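Local coordinates for enoyl-CoA hydratase/isomerase family protein (Pseudomonas syringae pv. tomato, PDB 3OT6) that belongs to the enoyl-CoA hydratase/isomerase (crotonase) family and probably acts on acyl-CoA thioesters, although its own substrate and reaction are not established, at residues Pro31-Ile34 and Ile35-Ala39; Phe156-Ser159 and Val160-Glu164. All coordinates share one frame; numbering follows the deposited sequence.

Contact 1 (Pro31-Ile34 and Ile35-Ala39)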
loop_
_atom_site.group_PDB
_atom_site.type_symbol
_atom_site.label_atom_id
_atom_site.label_comp_id
_atom_site.label_asym_id
_atom_site.label_seq_id
_atom_site.Cartn_x
_atom_site.Cartn_y
_atom_site.Cartn_z
ATOM N N PRO A 31 -3.394 -12.825 6.827
ATOM C CA PRO A 31 -3.019 -12.432 8.223
ATOM C C PRO A 31 -1.507 -12.503 8.535
ATOM O O PRO A 31 -0.966 -11.598 9.172
ATOM C CB PRO A 31 -3.825 -13.389 9.079
ATOM C CG PRO A 31 -5.117 -13.607 8.241
ATOM C CD PRO A 31 -4.625 -13.660 6.802
ATOM N N ASP A 32 -0.840 -13.532 8.050
ATOM C CA ASP A 32 0.608 -13.692 8.221
ATOM C C ASP A 32 1.365 -12.580 7.511
ATOM O O ASP A 32 2.295 -12.017 8.068
ATOM C CB ASP A 32 1.047 -15.028 7.612
ATOM C CG ASP A 32 0.616 -16.252 8.449
ATOM O OD1 ASP A 32 0.062 -16.118 9.567
ATOM O OD2 ASP A 32 0.835 -17.389 7.929
ATOM N N VAL A 33 0.941 -12.231 6.290
ATOM C CA VAL A 33 1.563 -11.124 5.570
ATOM C C VAL A 33 1.552 -9.852 6.380
ATOM O O VAL A 33 2.559 -9.186 6.448
ATOM C CB VAL A 33 0.991 -10.925 4.174
ATOM C CG1 VAL A 33 1.445 -9.623 3.587
ATOM C CG2 VAL A 33 1.452 -12.078 3.259
ATOM N N ILE A 34 0.467 -9.559 7.074
ATOM C CA ILE A 34 0.374 -8.309 7.814
ATOM C C ILE A 34 1.283 -8.314 9.050
ATOM O O ILE A 34 1.895 -7.303 9.386
ATOM C CB ILE A 34 -1.097 -7.999 8.180
ATOM C CG1 ILE A 34 -1.890 -7.782 6.878
ATOM C CG2 ILE A 34 -1.184 -6.792 9.114
ATOM C CD1 ILE A 34 -3.354 -7.797 7.070
ATOM N N ILE A 35 1.335 -9.467 9.723
ATOM C CA ILE A 35 2.218 -9.678 10.827
ATOM C C ILE A 35 3.687 -9.523 10.347
ATOM O O ILE A 35 4.502 -8.817 10.967
ATOM C CB ILE A 35 2.002 -11.039 11.432
ATOM C CG1 ILE A 35 0.639 -11.075 12.158
ATOM C CG2 ILE A 35 3.104 -11.282 12.449
ATOM C CD1 ILE A 35 0.229 -12.434 12.616
ATOM N N ALA A 36 4.014 -10.148 9.231
ATOM C CA ALA A 36 5.346 -9.997 8.670
ATOM C C ALA A 36 5.606 -8.538 8.459
ATOM O O ALA A 36 6.666 -8.081 8.861
ATOM C CB ALA A 36 5.502 -10.781 7.359
ATOM N N PHE A 37 4.653 -7.798 7.850
ATOM C CA PHE A 37 4.815 -6.359 7.517
ATOM C C PHE A 37 5.038 -5.528 8.764
ATOM O O PHE A 37 5.916 -4.699 8.790
ATOM C CB PHE A 37 3.579 -5.792 6.762
ATOM C CG PHE A 37 3.791 -5.619 5.313
ATOM C CD1 PHE A 37 3.019 -6.342 4.398
ATOM C CD2 PHE A 37 4.771 -4.733 4.839
ATOM C CE1 PHE A 37 3.242 -6.218 3.027
ATOM C CE2 PHE A 37 5.014 -4.595 3.502
ATOM C CZ PHE A 37 4.253 -5.352 2.566
ATOM N N ASN A 38 4.232 -5.732 9.799
ATOM C CA ASN A 38 4.442 -5.035 11.039
ATOM C C ASN A 38 5.838 -5.297 11.646
ATOM O O ASN A 38 6.454 -4.348 12.200
ATOM C CB ASN A 38 3.340 -5.363 12.023
ATOM C CG ASN A 38 2.016 -4.690 11.637
ATOM O OD1 ASN A 38 1.966 -3.458 11.452
ATOM N ND2 ASN A 38 0.945 -5.488 11.495
ATOM N N ALA A 39 6.344 -6.535 11.494
ATOM C CA ALA A 39 7.611 -6.910 12.078
ATOM C C ALA A 39 8.684 -6.235 11.256
ATOM O O ALA A 39 9.640 -5.718 11.800
ATOM C CB ALA A 39 7.808 -8.414 12.093
#
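The opening turns of helix 31-46, the crossover helix of a beta-alpha-beta unit, join P31-I34 to I35-A39 through four successive i to i+4 backbone hydrogen bonds. I35 N donates to P31 O, A36 N to D32 O, F37 N to V33 O and N38 N to I34 O, the last at 2.8 Å. Two side-chain pairs run alongside each other at the same i to i+4 spacing. V33 lies next to F37, its CG1 3.7 Å from CD1 of the ring; CG1 is trans to the V33 backbone N (chi1 168°), which turns it forward along the helix to the ring. This pair is buried, with L7 against V33 and V8 against F37. On another flank, I34 and N38 also point the same way, with I34 CG2 3.4 Å from N38 ND2. L79 and Q82 of helix 73-91 pack on I34, and a hydrogen bond joins N38 O to R89 NH1 of that helix. I35, by contrast, lays its CG1 3.4 Å from P31 O. V33, I34, A36 and F37 are buried while D32 and I35 are exposed, as in an amphipathic alpha-helix, here connecting parallel strands 16-21 and 50-54 of the crotonase fold.

Contact 2 (Phe156-Ser159 and Val160-Glu164); sequences FNRS and VINAE
R158 and E164 run alongside each other and meet in a side-on, two-point salt bridge where the chain turns out of helix 153-160. R158 NE reaches E164 OE1 at 2.9 Å and NH2 reaches OE2 at 3.1 Å. The carboxylate sits at the guanidinium edge, but its plane is rotated by 52° from that of the arginine, and both oxygens are approached from above the carboxylate plane. A bend at chi3 of R158 (45°) swings the guanidinium toward the extended E164 chain. N162 ND2 lies 3.6 Å from R158 CG, while F156 and V160 slant past one another, CE1 3.8 Å from CG2. Besides the salt bridge, E164 N donates to R158 O at 2.8 Å, six residues back. A163, the first residue to leave helical angles, has positive phi (54°), consistent with the chain turning back for this bond; its CA lies 3.2 Å from S159 O in a CH...O contact. One water, 2.7 Å from S159 O, S159 OG and E164 O, bridges the segments. The ion pair and backbone bond hold the same two residues together, and the in-plane bonds set where the guanidinium points; proximity would probably favour the charged form of each.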
loop_
_atom_site.group_PDB
_atom_site.type_symbol
_atom_site.label_atom_id
_atom_site.label_comp_id
_atom_site.label_asym_id
_atom_site.label_seq_id
_atom_site.Cartn_x
_atom_site.Cartn_y
_atom_site.Cartn_z
ATOM N N PHE A 156 -11.373 9.281 -8.853
ATOM C CA PHE A 156 -11.849 8.629 -7.612
ATOM C C PHE A 156 -13.213 7.876 -7.699
ATOM O O PHE A 156 -13.275 6.729 -7.286
ATOM C CB PHE A 156 -11.892 9.661 -6.496
ATOM C CG PHE A 156 -12.624 9.225 -5.265
ATOM C CD1 PHE A 156 -12.032 8.336 -4.357
ATOM C CD2 PHE A 156 -13.871 9.768 -4.969
ATOM C CE1 PHE A 156 -12.702 7.917 -3.179
ATOM C CE2 PHE A 156 -14.581 9.385 -3.781
ATOM C CZ PHE A 156 -13.969 8.454 -2.867
ATOM N N ASN A 157 -14.294 8.501 -8.185
ATOM C CA ASN A 157 -15.550 7.787 -8.392
ATOM C C ASN A 157 -15.316 6.655 -9.468
ATOM O O ASN A 157 -15.910 5.581 -9.408
ATOM C CB ASN A 157 -16.635 8.748 -8.823
ATOM C CG ASN A 157 -16.420 9.251 -10.258
ATOM O OD1 ASN A 157 -17.085 8.785 -11.195
ATOM N ND2 ASN A 157 -15.416 10.085 -10.450
ATOM N N ARG A 158 -14.422 6.852 -10.427
ATOM C CA ARG A 158 -14.300 5.831 -11.456
ATOM C C ARG A 158 -13.580 4.644 -10.866
ATOM O O ARG A 158 -13.913 3.476 -11.113
ATOM C CB ARG A 158 -13.615 6.370 -12.691
ATOM C CG ARG A 158 -14.571 7.198 -13.568
ATOM C CD ARG A 158 -13.825 8.221 -14.469
ATOM N NE ARG A 158 -12.702 7.534 -15.045
ATOM C CZ ARG A 158 -11.494 8.053 -15.198
ATOM N NH1 ARG A 158 -11.235 9.305 -14.866
ATOM N NH2 ARG A 158 -10.550 7.292 -15.707
ATOM N N SER A 159 -12.605 4.915 -10.032
ATOM C CA SER A 159 -11.861 3.804 -9.460
ATOM C C SER A 159 -12.704 2.987 -8.446
ATOM O O SER A 159 -12.743 1.776 -8.486
ATOM C CB SER A 159 -10.586 4.335 -8.802
ATOM O OG SER A 159 -9.914 3.280 -8.117
ATOM N N VAL A 160 -13.346 3.686 -7.524
ATOM C CA VAL A 160 -13.976 3.077 -6.386
ATOM C C VAL A 160 -15.397 2.623 -6.735
ATOM O O VAL A 160 -15.799 1.528 -6.381
ATOM C CB VAL A 160 -14.022 4.097 -5.198
ATOM C CG1 VAL A 160 -14.981 3.650 -4.127
ATOM C CG2 VAL A 160 -12.613 4.381 -4.638
ATOM N N ILE A 161 -16.158 3.491 -7.407
ATOM C CA ILE A 161 -17.560 3.218 -7.672
ATOM C C ILE A 161 -17.737 2.384 -8.967
ATOM O O ILE A 161 -18.677 1.579 -9.062
ATOM C CB ILE A 161 -18.331 4.509 -7.744
ATOM C CG1 ILE A 161 -18.458 5.097 -6.355
ATOM C CG2 ILE A 161 -19.723 4.278 -8.271
ATOM C CD1 ILE A 161 -18.750 6.558 -6.358
ATOM N N ASN A 162 -16.871 2.597 -9.962
ATOM C CA ASN A 162 -17.042 1.904 -11.221
ATOM C C ASN A 162 -16.062 0.758 -11.335
ATOM O O ASN A 162 -16.049 0.055 -12.389
ATOM C CB ASN A 162 -16.788 2.829 -12.408
ATOM C CG ASN A 162 -17.679 4.042 -12.410
ATOM O OD1 ASN A 162 -18.629 4.131 -11.617
ATOM N ND2 ASN A 162 -17.409 4.989 -13.342
ATOM N N ALA A 163 -15.182 0.587 -10.323
ATOM C CA ALA A 163 -14.096 -0.405 -10.459
ATOM C C ALA A 163 -13.243 -0.208 -11.747
ATOM O O ALA A 163 -12.852 -1.142 -12.405
ATOM C CB ALA A 163 -14.702 -1.851 -10.427
ATOM N N GLU A 164 -12.952 1.000 -12.137
ATOM C CA GLU A 164 -12.154 1.118 -13.323
ATOM C C GLU A 164 -10.747 0.635 -13.071
ATOM O O GLU A 164 -10.145 1.028 -12.081
ATOM C CB GLU A 164 -12.102 2.563 -13.808
ATOM C CG GLU A 164 -11.210 2.721 -15.032
ATOM C CD GLU A 164 -11.471 4.007 -15.796
ATOM O OE1 GLU A 164 -12.561 4.638 -15.512
ATOM O OE2 GLU A 164 -10.581 4.358 -16.667
HETATM O O HOH W 1 -10.373 0.928 -9.430
#

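How the contacts relate
From the N terminus, the chain passes through strands 8-13 and 16-21 before contact 1, at the start of helix 31-46, which leads on to strand 50-54. More than a hundred residues later, after helix 141-150, comes contact 2, where helix 153-160 gives way to strand 165-166. The two are in series, neither nested nor crossing, and each is local, so neither closes a long loop. Contact 1 lies in the crossover helix between strands 16-21 and 50-54 of the six-stranded sheet, whereas contact 2 leads into an outermost strand of the smaller four-stranded sheet. They lie on opposite sides of the chain's centre, about 28 Å apart between centres, without touching.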